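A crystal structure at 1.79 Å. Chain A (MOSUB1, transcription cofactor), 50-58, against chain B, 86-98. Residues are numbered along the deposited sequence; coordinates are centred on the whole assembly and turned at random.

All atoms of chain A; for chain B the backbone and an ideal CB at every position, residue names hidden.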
ATOM      1  N   GLU A  50       9.226   6.926   5.416  1.00 20.66           N
ATOM      2  CA  GLU A  50       9.663   5.571   5.730  1.00 21.17           C
ATOM      3  C   GLU A  50       8.606   4.842   6.554  1.00 22.15           C
ATOM      4  O   GLU A  50       8.074   5.396   7.520  1.00 26.08           O
ATOM      5  CB  GLU A  50      10.994   5.595   6.498  1.00 24.97           C
ATOM      6  CG  GLU A  50      12.109   6.290   5.744  1.00 31.09           C
ATOM      7  CD  GLU A  50      13.426   6.297   6.508  1.00 46.99           C
ATOM      8  OE1 GLU A  50      13.552   5.563   7.513  1.00 53.33           O
ATOM      9  OE2 GLU A  50      14.337   7.043   6.100  1.00 49.88           O
ATOM     10  N   ILE A  51       8.316   3.599   6.182  1.00 20.07           N
ATOM     11  CA  ILE A  51       7.398   2.780   6.964  1.00 20.29           C
ATOM     12  C   ILE A  51       8.100   1.591   7.613  1.00 26.13           C
ATOM     13  O   ILE A  51       7.481   0.819   8.349  1.00 24.12           O
ATOM     14  CB  ILE A  51       6.160   2.342   6.133  1.00 18.30           C
ATOM     15  CG1 ILE A  51       6.565   1.454   4.959  1.00 20.35           C
ATOM     16  CG2 ILE A  51       5.378   3.579   5.676  1.00 22.21           C
ATOM     17  CD1 ILE A  51       5.348   0.792   4.246  1.00 23.13           C
ATOM     18  N   SER A  52       9.399   1.469   7.345  1.00 22.64           N
ATOM     19  CA  SER A  52      10.285   0.567   8.080  1.00 24.99           C
ATOM     20  C   SER A  52      11.705   0.911   7.659  1.00 26.53           C
ATOM     21  O   SER A  52      11.914   1.892   6.958  1.00 26.03           O
ATOM     22  CB  SER A  52       9.973  -0.898   7.771  1.00 28.86           C
ATOM     23  OG  SER A  52      10.360  -1.228   6.452  1.00 27.73           O
ATOM     24  N   ASP A  53      12.682   0.110   8.068  1.00 29.08           N
ATOM     25  CA  ASP A  53      14.072   0.403   7.721  1.00 39.03           C
ATOM     26  C   ASP A  53      14.312   0.435   6.208  1.00 33.42           C
ATOM     27  O   ASP A  53      15.136   1.208   5.731  1.00 34.31           O
ATOM     28  CB  ASP A  53      15.025  -0.596   8.395  1.00 47.31           C
ATOM     29  CG  ASP A  53      15.224  -0.308   9.875  1.00 73.84           C
ATOM     30  OD1 ASP A  53      15.070   0.866  10.278  1.00 79.31           O
ATOM     31  OD2 ASP A  53      15.538  -1.255  10.632  1.00 82.19           O
ATOM     32  N   LYS A  54      13.572  -0.385   5.459  1.00 27.08           N
ATOM     33  CA  LYS A  54      13.817  -0.552   4.018  1.00 26.10           C
ATOM     34  C   LYS A  54      12.628  -0.206   3.126  1.00 22.92           C
ATOM     35  O   LYS A  54      12.760  -0.144   1.913  1.00 27.20           O
ATOM     36  CB  LYS A  54      14.239  -1.997   3.717  1.00 27.85           C
ATOM     37  CG  LYS A  54      15.532  -2.471   4.348  1.00 43.95           C
ATOM     38  CD  LYS A  54      15.653  -3.971   4.118  1.00 51.32           C
ATOM     39  CE  LYS A  54      16.984  -4.540   4.564  1.00 64.56           C
ATOM     40  NZ  LYS A  54      16.988  -6.019   4.380  1.00 68.70           N
ATOM     41  N   ARG A  55      11.472   0.007   3.734  1.00 17.67           N
ATOM     42  CA  ARG A  55      10.248   0.238   2.969  1.00 15.59           C
ATOM     43  C   ARG A  55       9.802   1.687   3.039  1.00 17.46           C
ATOM     44  O   ARG A  55       9.856   2.319   4.095  1.00 21.88           O
ATOM     45  CB  ARG A  55       9.139  -0.700   3.440  1.00 16.26           C
ATOM     46  CG  ARG A  55       9.507  -2.145   3.087  1.00 21.09           C
ATOM     47  CD  ARG A  55       8.522  -3.174   3.597  1.00 20.91           C
ATOM     48  NE  ARG A  55       8.816  -4.453   2.951  1.00 21.18           N
ATOM     49  CZ  ARG A  55       7.946  -5.450   2.821  1.00 22.49           C
ATOM     50  NH1 ARG A  55       6.730  -5.354   3.351  1.00 21.45           N
ATOM     51  NH2 ARG A  55       8.314  -6.560   2.187  1.00 24.32           N
ATOM     52  N   ARG A  56       9.359   2.191   1.897  1.00 16.25           N
ATOM     53  CA  ARG A  56       8.998   3.593   1.753  1.00 16.65           C
ATOM     54  C   ARG A  56       7.632   3.714   1.129  1.00 16.98           C
ATOM     55  O   ARG A  56       7.219   2.849   0.349  1.00 19.69           O
ATOM     56  CB  ARG A  56       9.983   4.281   0.804  1.00 17.94           C
ATOM     57  CG  ARG A  56      11.429   4.268   1.276  1.00 24.86           C
ATOM     58  CD  ARG A  56      12.329   4.968   0.255  1.00 18.56           C
ATOM     59  NE  ARG A  56      13.715   5.014   0.720  1.00 22.85           N
ATOM     60  CZ  ARG A  56      14.674   5.736   0.152  1.00 27.56           C
ATOM     61  NH1 ARG A  56      14.412   6.476  -0.916  1.00 25.99           N
ATOM     62  NH2 ARG A  56      15.904   5.713   0.653  1.00 27.81           N
ATOM     63  N   VAL A  57       6.941   4.805   1.448  1.00 16.14           N
ATOM     64  CA  VAL A  57       5.821   5.235   0.617  1.00 12.86           C
ATOM     65  C   VAL A  57       6.199   6.610   0.064  1.00 16.97           C
ATOM     66  O   VAL A  57       6.593   7.495   0.813  1.00 19.68           O
ATOM     67  CB  VAL A  57       4.499   5.303   1.390  1.00 17.82           C
ATOM     68  CG1 VAL A  57       3.375   5.734   0.451  1.00 14.86           C
ATOM     69  CG2 VAL A  57       4.181   3.944   1.984  1.00 21.08           C
ATOM     70  N   GLY A  58       6.116   6.773  -1.245  1.00 18.99           N
ATOM     71  CA  GLY A  58       6.522   8.030  -1.846  1.00 18.27           C
ATOM     72  C   GLY A  58       5.548   8.412  -2.929  1.00 25.13           C
ATOM     73  O   GLY A  58       4.674   7.627  -3.275  1.00 21.00           O
TER
ATOM     74  N   UNK B  86       3.146  -5.955  -6.294  1.00 18.82           N
ATOM     75  CA  UNK B  86       2.490  -5.917  -4.996  1.00 17.12           C
ATOM     76  C   UNK B  86       3.477  -6.013  -3.859  1.00 22.00           C
ATOM     77  O   UNK B  86       4.679  -6.203  -4.067  1.00 19.60           O
ATOM     78  CB  UNK B  86       1.465  -7.048  -4.886  1.00 17.12           C
ATOM     79  N   UNK B  87       2.954  -5.913  -2.643  1.00 17.55           N
ATOM     80  CA  UNK B  87       3.795  -5.971  -1.465  1.00 15.28           C
ATOM     81  C   UNK B  87       2.947  -6.439  -0.290  1.00 17.57           C
ATOM     82  O   UNK B  87       1.747  -6.148  -0.230  1.00 18.31           O
ATOM     83  CB  UNK B  87       4.440  -4.614  -1.178  1.00 15.28           C
ATOM     84  N   UNK B  88       3.557  -7.223   0.596  1.00 16.33           N
ATOM     85  CA  UNK B  88       2.885  -7.692   1.793  1.00 14.40           C
ATOM     86  C   UNK B  88       3.444  -6.959   2.995  1.00 14.65           C
ATOM     87  O   UNK B  88       4.581  -7.197   3.399  1.00 19.35           O
ATOM     88  CB  UNK B  88       3.040  -9.205   1.956  1.00 14.40           C
ATOM     89  N   UNK B  89       2.661  -6.037   3.550  1.00 17.74           N
ATOM     90  CA  UNK B  89       3.114  -5.250   4.686  1.00 17.45           C
ATOM     91  C   UNK B  89       2.884  -5.990   5.996  1.00 16.26           C
ATOM     92  O   UNK B  89       1.855  -6.632   6.181  1.00 19.08           O
ATOM     93  CB  UNK B  89       2.401  -3.897   4.713  1.00 17.45           C
ATOM     94  N   UNK B  90       3.840  -5.882   6.913  1.00 17.75           N
ATOM     95  CA  UNK B  90       3.602  -6.302   8.284  1.00 16.73           C
ATOM     96  C   UNK B  90       2.635  -5.315   8.921  1.00 16.11           C
ATOM     97  O   UNK B  90       2.390  -4.225   8.385  1.00 17.74           O
ATOM     98  CB  UNK B  90       4.908  -6.388   9.076  1.00 16.73           C
ATOM     99  N   UNK B  91       2.095  -5.685  10.077  1.00 17.92           N
ATOM    100  CA  UNK B  91       1.156  -4.810  10.750  1.00 20.09           C
ATOM    101  C   UNK B  91       1.844  -3.510  11.146  1.00 20.24           C
ATOM    102  O   UNK B  91       1.264  -2.437  11.008  1.00 21.16           O
ATOM    103  CB  UNK B  91       0.560  -5.501  11.978  1.00 20.09           C
ATOM    104  N   UNK B  92       3.083  -3.603  11.633  1.00 21.86           N
ATOM    105  CA  UNK B  92       3.824  -2.402  12.036  1.00 23.49           C
ATOM    106  C   UNK B  92       4.096  -1.482  10.850  1.00 20.22           C
ATOM    107  O   UNK B  92       4.071  -0.254  10.979  1.00 21.25           O
ATOM    108  CB  UNK B  92       5.146  -2.794  12.700  1.00 23.49           C
ATOM    109  N   UNK B  93       4.366  -2.067   9.688  1.00 20.07           N
ATOM    110  CA  UNK B  93       4.573  -1.262   8.482  1.00 18.31           C
ATOM    111  C   UNK B  93       3.266  -0.609   8.074  1.00 20.05           C
ATOM    112  O   UNK B  93       3.233   0.556   7.674  1.00 18.46           O
ATOM    113  CB  UNK B  93       5.124  -2.116   7.338  1.00 18.31           C
ATOM    114  N   UNK B  94       2.179  -1.362   8.197  1.00 18.39           N
ATOM    115  CA  UNK B  94       0.865  -0.835   7.849  1.00 17.53           C
ATOM    116  C   UNK B  94       0.475   0.317   8.783  1.00 18.77           C
ATOM    117  O   UNK B  94      -0.008   1.358   8.316  1.00 19.71           O
ATOM    118  CB  UNK B  94      -0.185  -1.946   7.908  1.00 17.53           C
ATOM    119  N   UNK B  95       0.706   0.158  10.084  1.00 19.57           N
ATOM    120  CA  UNK B  95       0.380   1.243  11.014  1.00 21.18           C
ATOM    121  C   UNK B  95       1.266   2.482  10.800  1.00 25.24           C
ATOM    122  O   UNK B  95       0.811   3.614  10.970  1.00 22.22           O
ATOM    123  CB  UNK B  95       0.523   0.749  12.455  1.00 21.18           C
ATOM    124  N   UNK B  96       2.524   2.272  10.419  1.00 23.13           N
ATOM    125  CA  UNK B  96       3.400   3.397  10.071  1.00 22.44           C
ATOM    126  C   UNK B  96       2.892   4.106   8.823  1.00 22.51           C
ATOM    127  O   UNK B  96       2.955   5.330   8.717  1.00 24.06           O
ATOM    128  CB  UNK B  96       4.836   2.916   9.855  1.00 22.44           C
ATOM    129  N   UNK B  97       2.398   3.328   7.863  1.00 19.16           N
ATOM    130  CA  UNK B  97       1.741   3.891   6.692  1.00 19.06           C
ATOM    131  C   UNK B  97       0.525   4.724   7.110  1.00 20.07           C
ATOM    132  O   UNK B  97       0.348   5.853   6.655  1.00 18.69           O
ATOM    133  CB  UNK B  97       1.323   2.779   5.728  1.00 19.06           C
ATOM    134  N   UNK B  98      -0.294   4.191   8.012  1.00 17.56           N
ATOM    135  CA  UNK B  98      -1.447   4.962   8.481  1.00 17.90           C
ATOM    136  C   UNK B  98      -1.030   6.314   9.063  1.00 22.75           C
ATOM    137  O   UNK B  98      -1.722   7.319   8.888  1.00 22.13           O
ATOM    138  CB  UNK B  98      -2.221   4.162   9.531  1.00 17.90           C
TER

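Position 86 has an ideal CB with nothing of chain A within 5.5 Å, but its backbone angles, phi 166° and psi 177°, are ones that a side chain tolerates poorly. Glycine suits them, and B:Gly86 is deposited. At 87 the chain is extended and CA-to-CB points toward chain A, the ideal CB lying 5.1 Å from A:Arg55 NH1. An acid could answer the charge, while an apolar chain could pack against the flat guanidinium. The residue is B:Ile87, whose CG1 lies over one face of that group, 3.7 Å from A:Arg55 NH1.

Position 88 points away, so its side chain matters little to chain A; what matters is its carbonyl, at the edge of the guanidinium. B:Gly88 supplies it: A:Arg55 NH1 donates to B:Gly88 O at 2.8 Å, nearly straight at 163°. At 89 the CB points sideways, 4.8 Å from A:Arg55 NH1, with A:Ile51 CD1 within reach of a longer chain. A medium-sized apolar residue fits, and B:Leu89 brings CD2 to 3.9 Å from A:Ile51 CD1.

Position 90 precedes a helix and has no close partner in chain A. Ser, Thr, Asp or Asn would cap; B:Thr90 does so, its OG1 accepting from the backbone N of position 93 at 3.1 Å. Helical positions 91 and 92 make few demands from this side and hold B:Val91 and B:Asp92.

Position 93 is richer. Its ideal CB is 3.9 Å from A:Ile51 O and 5.2 Å from A:Arg55 CD, so a flexible chain ending in an acceptor, Gln or Glu, could follow the arginine. In B:Gln93, CG packs 3.8 Å from A:Ser52 CB, and OE1 accepts from A:Arg55 NH1 at 2.8 Å (130°). The same OE1 accepts from B:Thr90 N at 3.1 Å, tying the arginine contact to the start of the helix.

Positions 94 and 95 are without contacts here and carry B:Tyr94 and B:Thr95. At 96 the CB points toward chain A and is already 3.7 Å from A:Ile51 O, with the CA atoms of A:Ile51 and 96 only 5.1 Å apart. Such closeness favours a small residue, and B:Ala96 CB meets A:Ile51 CB at 4.0 Å.

Position 97 points sideways, its ideal CB 4.1 Å from A:Ile51 CG2 and 4.9 Å from A:Val57 CG2, an apolar setting for Leu, Met or Phe. B:Phe97 sets CD1 3.6 Å from A:Val57 CG2. Position 98, beyond reach, is B:Leu98.

Chain B, residues 86-98: GIGLTVDQYTAFL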
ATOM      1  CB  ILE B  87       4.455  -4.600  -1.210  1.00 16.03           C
ATOM      2  CG1 ILE B  87       5.483  -4.686  -0.070  1.00 18.56           C
ATOM      3  CG2 ILE B  87       3.399  -3.545  -0.936  1.00 17.19           C
ATOM      4  CD1 ILE B  87       6.330  -3.406   0.052  1.00 18.84           C
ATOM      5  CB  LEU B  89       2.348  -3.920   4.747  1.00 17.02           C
ATOM      6  CG  LEU B  89       2.468  -3.031   3.513  1.00 15.96           C
ATOM      7  CD1 LEU B  89       1.641  -1.768   3.732  1.00 21.59           C
ATOM      8  CD2 LEU B  89       3.931  -2.700   3.237  1.00 14.82           C
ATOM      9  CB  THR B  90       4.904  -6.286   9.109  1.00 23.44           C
ATOM     10  OG1 THR B  90       5.360  -4.938   9.240  1.00 19.72           O
ATOM     11  CG2 THR B  90       5.991  -7.121   8.427  1.00 24.38           C
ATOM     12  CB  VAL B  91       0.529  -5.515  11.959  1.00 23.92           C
ATOM     13  CG1 VAL B  91      -0.292  -4.543  12.797  1.00 25.27           C
ATOM     14  CG2 VAL B  91      -0.330  -6.683  11.468  1.00 24.05           C
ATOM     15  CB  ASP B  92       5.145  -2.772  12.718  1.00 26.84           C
ATOM     16  CG  ASP B  92       4.954  -3.316  14.125  1.00 38.45           C
ATOM     17  OD1 ASP B  92       3.842  -3.194  14.679  1.00 38.29           O
ATOM     18  OD2 ASP B  92       5.935  -3.859  14.684  1.00 38.48           O
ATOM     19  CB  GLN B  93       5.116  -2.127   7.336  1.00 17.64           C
ATOM     20  CG  GLN B  93       6.569  -2.530   7.543  1.00 19.00           C
ATOM     21  CD  GLN B  93       6.950  -3.759   6.743  1.00 18.83           C
ATOM     22  OE1 GLN B  93       6.192  -4.210   5.888  1.00 18.22           O
ATOM     23  NE2 GLN B  93       8.133  -4.305   7.020  1.00 20.30           N
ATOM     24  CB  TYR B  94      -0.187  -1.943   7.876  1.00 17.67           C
ATOM     25  CG  TYR B  94      -1.607  -1.459   7.704  1.00 18.25           C
ATOM     26  CD1 TYR B  94      -2.085  -1.074   6.456  1.00 19.16           C
ATOM     27  CD2 TYR B  94      -2.475  -1.408   8.783  1.00 17.83           C
ATOM     28  CE1 TYR B  94      -3.381  -0.636   6.294  1.00 17.51           C
ATOM     29  CE2 TYR B  94      -3.782  -0.975   8.631  1.00 19.42           C
ATOM     30  CZ  TYR B  94      -4.229  -0.593   7.386  1.00 18.82           C
ATOM     31  OH  TYR B  94      -5.525  -0.160   7.234  1.00 21.83           O
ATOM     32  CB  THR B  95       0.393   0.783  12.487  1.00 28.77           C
ATOM     33  OG1 THR B  95       1.707   0.349  12.859  1.00 31.22           O
ATOM     34  CG2 THR B  95      -0.591  -0.370  12.679  1.00 24.95           C
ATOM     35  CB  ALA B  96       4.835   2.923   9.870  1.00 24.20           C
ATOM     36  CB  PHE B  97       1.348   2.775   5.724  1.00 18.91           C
ATOM     37  CG  PHE B  97       0.497   3.231   4.580  1.00 23.03           C
ATOM     38  CD1 PHE B  97       0.989   4.118   3.639  1.00 24.38           C
ATOM     39  CD2 PHE B  97      -0.805   2.786   4.455  1.00 40.20           C
ATOM     40  CE1 PHE B  97       0.207   4.527   2.573  1.00 23.90           C
ATOM     41  CE2 PHE B  97      -1.591   3.212   3.408  1.00 39.22           C
ATOM     42  CZ  PHE B  97      -1.078   4.079   2.458  1.00 36.17           C
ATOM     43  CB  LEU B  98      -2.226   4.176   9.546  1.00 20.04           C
ATOM     44  CG  LEU B  98      -2.928   2.904   9.068  1.00 22.35           C
ATOM     45  CD1 LEU B  98      -3.754   2.300  10.213  1.00 26.00           C
ATOM     46  CD2 LEU B  98      -3.818   3.213   7.872  1.00 22.61           C
TER
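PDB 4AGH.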